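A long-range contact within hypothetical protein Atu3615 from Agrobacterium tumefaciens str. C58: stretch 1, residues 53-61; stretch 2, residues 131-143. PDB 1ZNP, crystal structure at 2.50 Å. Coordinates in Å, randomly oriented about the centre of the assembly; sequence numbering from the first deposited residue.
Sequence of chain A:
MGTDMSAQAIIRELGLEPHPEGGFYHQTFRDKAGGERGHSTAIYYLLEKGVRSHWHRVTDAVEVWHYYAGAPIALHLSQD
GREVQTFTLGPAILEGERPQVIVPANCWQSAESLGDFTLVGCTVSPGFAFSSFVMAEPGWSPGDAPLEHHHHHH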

# COMPACT_ATOMS: atom_id res chain seq x y z
N SER A 53 -8.94 14.78 -1.97
CA SER A 53 -9.48 14.17 -3.18
C SER A 53 -10.54 13.17 -2.76
O SER A 53 -10.23 12.16 -2.14
CB SER A 53 -8.37 13.46 -3.95
OG SER A 53 -8.86 12.83 -5.12
N HIS A 54 -11.80 13.45 -3.08
CA HIS A 54 -12.90 12.57 -2.70
C HIS A 54 -12.93 11.25 -3.45
O HIS A 54 -12.30 11.12 -4.49
CB HIS A 54 -14.24 13.31 -2.88
CG HIS A 54 -14.42 14.47 -1.95
ND1 HIS A 54 -13.53 15.53 -1.89
CD2 HIS A 54 -15.37 14.72 -1.02
CE1 HIS A 54 -13.93 16.38 -0.97
NE2 HIS A 54 -15.04 15.92 -0.42
N TRP A 55 -13.64 10.27 -2.89
CA TRP A 55 -13.77 8.94 -3.48
C TRP A 55 -14.36 8.97 -4.88
O TRP A 55 -15.42 9.56 -5.11
CB TRP A 55 -14.65 8.03 -2.61
CG TRP A 55 -14.04 7.54 -1.34
CD1 TRP A 55 -14.38 7.91 -0.07
CD2 TRP A 55 -13.03 6.51 -1.19
NE1 TRP A 55 -13.67 7.18 0.85
CE2 TRP A 55 -12.83 6.32 0.20
CE3 TRP A 55 -12.29 5.74 -2.10
CZ2 TRP A 55 -11.92 5.39 0.70
CZ3 TRP A 55 -11.37 4.81 -1.59
CH2 TRP A 55 -11.20 4.65 -0.20
N HIS A 56 -13.67 8.31 -5.81
CA HIS A 56 -14.12 8.26 -7.20
C HIS A 56 -13.39 7.13 -7.89
O HIS A 56 -12.48 6.51 -7.32
CB HIS A 56 -13.76 9.56 -7.91
CG HIS A 56 -12.29 9.81 -7.99
ND1 HIS A 56 -11.54 10.18 -6.89
CD2 HIS A 56 -11.41 9.68 -9.02
CE1 HIS A 56 -10.26 10.26 -7.24
NE2 HIS A 56 -10.16 9.96 -8.52
N ARG A 57 -13.77 6.86 -9.14
CA ARG A 57 -13.12 5.83 -9.91
C ARG A 57 -13.19 6.10 -11.41
O ARG A 57 -14.10 6.78 -11.89
CB ARG A 57 -13.72 4.44 -9.59
CG ARG A 57 -15.13 4.24 -10.09
CD ARG A 57 -15.77 2.99 -9.50
NE ARG A 57 -17.23 3.09 -9.57
CZ ARG A 57 -17.96 2.92 -10.67
NH1 ARG A 57 -17.40 2.61 -11.83
NH2 ARG A 57 -19.27 3.10 -10.62
N VAL A 58 -12.18 5.60 -12.12
CA VAL A 58 -12.09 5.71 -13.56
C VAL A 58 -12.50 4.30 -13.98
O VAL A 58 -11.75 3.35 -13.78
CB VAL A 58 -10.66 6.04 -13.99
CG1 VAL A 58 -10.60 6.22 -15.49
CG2 VAL A 58 -10.18 7.31 -13.28
N THR A 59 -13.70 4.19 -14.53
CA THR A 59 -14.28 2.90 -14.91
C THR A 59 -13.56 1.98 -15.87
O THR A 59 -13.58 0.77 -15.68
CB THR A 59 -15.72 3.07 -15.46
OG1 THR A 59 -15.68 3.76 -16.72
CG2 THR A 59 -16.59 3.86 -14.49
N ASP A 60 -12.91 2.53 -16.89
CA ASP A 60 -12.28 1.69 -17.89
C ASP A 60 -10.82 1.96 -18.21
O ASP A 60 -10.36 1.71 -19.32
CB ASP A 60 -13.09 1.81 -19.18
CG ASP A 60 -13.40 3.26 -19.53
OD1 ASP A 60 -14.49 3.51 -20.08
OD2 ASP A 60 -12.56 4.15 -19.26
N ALA A 61 -10.09 2.46 -17.23
CA ALA A 61 -8.69 2.74 -17.46
C ALA A 61 -7.93 2.76 -16.16
O ALA A 61 -8.49 3.10 -15.11
CB ALA A 61 -8.54 4.08 -18.17
N SER A 131 -16.68 10.78 -19.22
CA SER A 131 -17.77 9.84 -19.49
C SER A 131 -17.43 8.49 -18.83
O SER A 131 -18.23 7.55 -18.86
CB SER A 131 -17.97 9.65 -20.99
OG SER A 131 -16.77 9.88 -21.70
N SER A 132 -16.25 8.42 -18.24
CA SER A 132 -15.79 7.21 -17.56
C SER A 132 -15.32 7.58 -16.15
O SER A 132 -14.42 6.96 -15.58
CB SER A 132 -14.64 6.57 -18.34
OG SER A 132 -15.09 6.17 -19.62
N PHE A 133 -15.96 8.61 -15.61
CA PHE A 133 -15.64 9.14 -14.30
C PHE A 133 -16.89 9.03 -13.44
O PHE A 133 -17.98 9.41 -13.86
CB PHE A 133 -15.25 10.60 -14.44
CG PHE A 133 -14.81 11.24 -13.16
CD1 PHE A 133 -13.50 11.05 -12.70
CD2 PHE A 133 -15.68 12.02 -12.42
CE1 PHE A 133 -13.07 11.64 -11.51
CE2 PHE A 133 -15.27 12.61 -11.22
CZ PHE A 133 -13.95 12.42 -10.77
N VAL A 134 -16.73 8.50 -12.23
CA VAL A 134 -17.85 8.36 -11.31
C VAL A 134 -17.39 8.58 -9.89
O VAL A 134 -16.35 8.05 -9.47
CB VAL A 134 -18.47 6.97 -11.37
CG1 VAL A 134 -19.68 6.92 -10.45
CG2 VAL A 134 -18.85 6.62 -12.79
N MSE A 135 -18.17 9.35 -9.14
CA MSE A 135 -17.83 9.62 -7.75
C MSE A 135 -18.82 8.94 -6.83
O MSE A 135 -19.92 8.58 -7.24
CB MSE A 135 -17.86 11.12 -7.49
CG MSE A 135 -16.78 11.86 -8.23
SE MSE A 135 -16.92 13.73 -7.93
CE MSE A 135 -16.27 13.77 -6.10
N ALA A 136 -18.41 8.76 -5.58
CA ALA A 136 -19.28 8.16 -4.59
C ALA A 136 -20.09 9.29 -3.98
O ALA A 136 -19.70 10.45 -4.06
CB ALA A 136 -18.45 7.47 -3.52
N GLU A 137 -21.22 8.96 -3.37
CA GLU A 137 -22.04 9.98 -2.74
C GLU A 137 -21.18 10.53 -1.61
O GLU A 137 -20.50 9.77 -0.93
CB GLU A 137 -23.32 9.35 -2.18
CG GLU A 137 -23.91 8.29 -3.11
CD GLU A 137 -24.31 8.84 -4.47
OE1 GLU A 137 -24.29 8.07 -5.46
OE2 GLU A 137 -24.67 10.04 -4.55
N PRO A 138 -21.19 11.86 -1.40
CA PRO A 138 -20.38 12.42 -0.32
C PRO A 138 -20.67 11.74 1.02
O PRO A 138 -21.82 11.38 1.30
CB PRO A 138 -20.76 13.89 -0.33
CG PRO A 138 -22.17 13.88 -0.82
CD PRO A 138 -22.10 12.88 -1.96
N GLY A 139 -19.63 11.56 1.83
CA GLY A 139 -19.81 10.91 3.12
C GLY A 139 -19.57 9.42 3.01
O GLY A 139 -19.11 8.78 3.96
N TRP A 140 -19.90 8.87 1.84
CA TRP A 140 -19.73 7.44 1.57
C TRP A 140 -18.29 7.00 1.81
O TRP A 140 -17.35 7.79 1.71
CB TRP A 140 -20.09 7.12 0.11
CG TRP A 140 -19.99 5.65 -0.26
CD1 TRP A 140 -20.99 4.73 -0.20
CD2 TRP A 140 -18.83 4.97 -0.77
NE1 TRP A 140 -20.53 3.51 -0.65
CE2 TRP A 140 -19.21 3.62 -1.00
CE3 TRP A 140 -17.51 5.35 -1.05
CZ2 TRP A 140 -18.32 2.66 -1.51
CZ3 TRP A 140 -16.62 4.39 -1.56
CH2 TRP A 140 -17.03 3.06 -1.78
N SER A 141 -18.15 5.72 2.12
CA SER A 141 -16.86 5.09 2.36
C SER A 141 -17.05 3.61 2.07
O SER A 141 -18.13 3.06 2.30
CB SER A 141 -16.40 5.30 3.81
OG SER A 141 -15.70 6.53 3.94
N PRO A 142 -16.02 2.94 1.53
CA PRO A 142 -16.15 1.51 1.23
C PRO A 142 -16.75 0.68 2.38
O PRO A 142 -16.41 0.88 3.55
CB PRO A 142 -14.73 1.10 0.86
CG PRO A 142 -13.85 2.21 1.40
CD PRO A 142 -14.68 3.43 1.17
N GLY A 143 -17.65 -0.23 2.03
CA GLY A 143 -18.30 -1.07 3.01
C GLY A 143 -19.81 -1.06 2.87
O GLY A 143 -20.34 -0.28 2.04
O HOH W 1 -16.67 11.53 -3.43

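The shortest polar contact between the stretches lies at one end of the interface, where S132 OG donates to D60 OD1 at 2.8 Å. S132 adopts the m rotamer and its CA-to-CB bond points toward stretch 1, while D60, in the p rotamer, starts out sideways and brings its carboxylate back to the serine. A short hydroxyl side chain suits this buried position, since it can reach the acceptor without needing much room.

The backbone ladder begins beside this pair. T59 N donates to S132 O at 3.0 Å, with an angle of 151° at the hydrogen. Next, R57 and V134 form the hydrogen-bonded pair of an antiparallel bridge: R57 N to V134 O is 2.9 Å (150°), and V134 N to R57 O is 3.2 Å (155°). At the far end A136 N donates to W55 O at 3.1 Å, and the angle of 170° makes this the straightest of the four backbone hydrogen bonds. A water reinforces that end, donating to W55 O at 2.9 Å and A136 O at 3.3 Å.

Strands 56-58 and 133-135 run at 163° to each other, and their axes approach to 4.7 Å. The flanking pairs H56 with M135 and V58 with F133 are non-hydrogen-bonded, with CA to CA distances of 4.0 and 5.0 Å respectively. S132 O also receives a CA-H...O contact from V58 CA at 3.3 Å, with an angle of 144° at the hydrogen.

Alternation along the strands sorts the side chains. H56, V58, F133 and M135 share one face of the sheet. The H56 and F133 rings lie near parallel, at 30°, but are slid apart with centroids 5.5 Å from each other, so they barely overlap; H56 CD2 approaches F133 CE1 to 3.6 Å. The imidazole is anchored within its own stretch by H56 ND1 donating to H54 O at 2.7 Å. The side chain of selenomethionine M135 rises from this face and turns at chi3 (p), bringing M135 CE to 3.8 Å from H54 CB. On the other face are R57 and V134: the end of the R57 side chain comes nearer to stretch 2, with V134 CB over one face of its guanidinium and R57 NH2 3.8 Å from V134 CG1.

Beyond the strands, the packing gathers around W55, which has 118 Å² covered by stretch 2, the largest share of any residue in the 681 Å² total. P142 CD sits over the W55 six-membered ring, 3.8 Å from its centroid and 29° off the normal, a CH-pi contact for which a flat indole and a proline methylene are well matched. Over the same indole, W140 presents its edge to the five-membered ring, with planes at 89° and W140 CZ3 4.1 Å from W55 CG. A type II turn from E137 to W140 leads into this cluster; G139 has backbone angles (92°/-31°) that suit glycine. The small A136 completes the packing, its CB 3.9 Å from W55 CB.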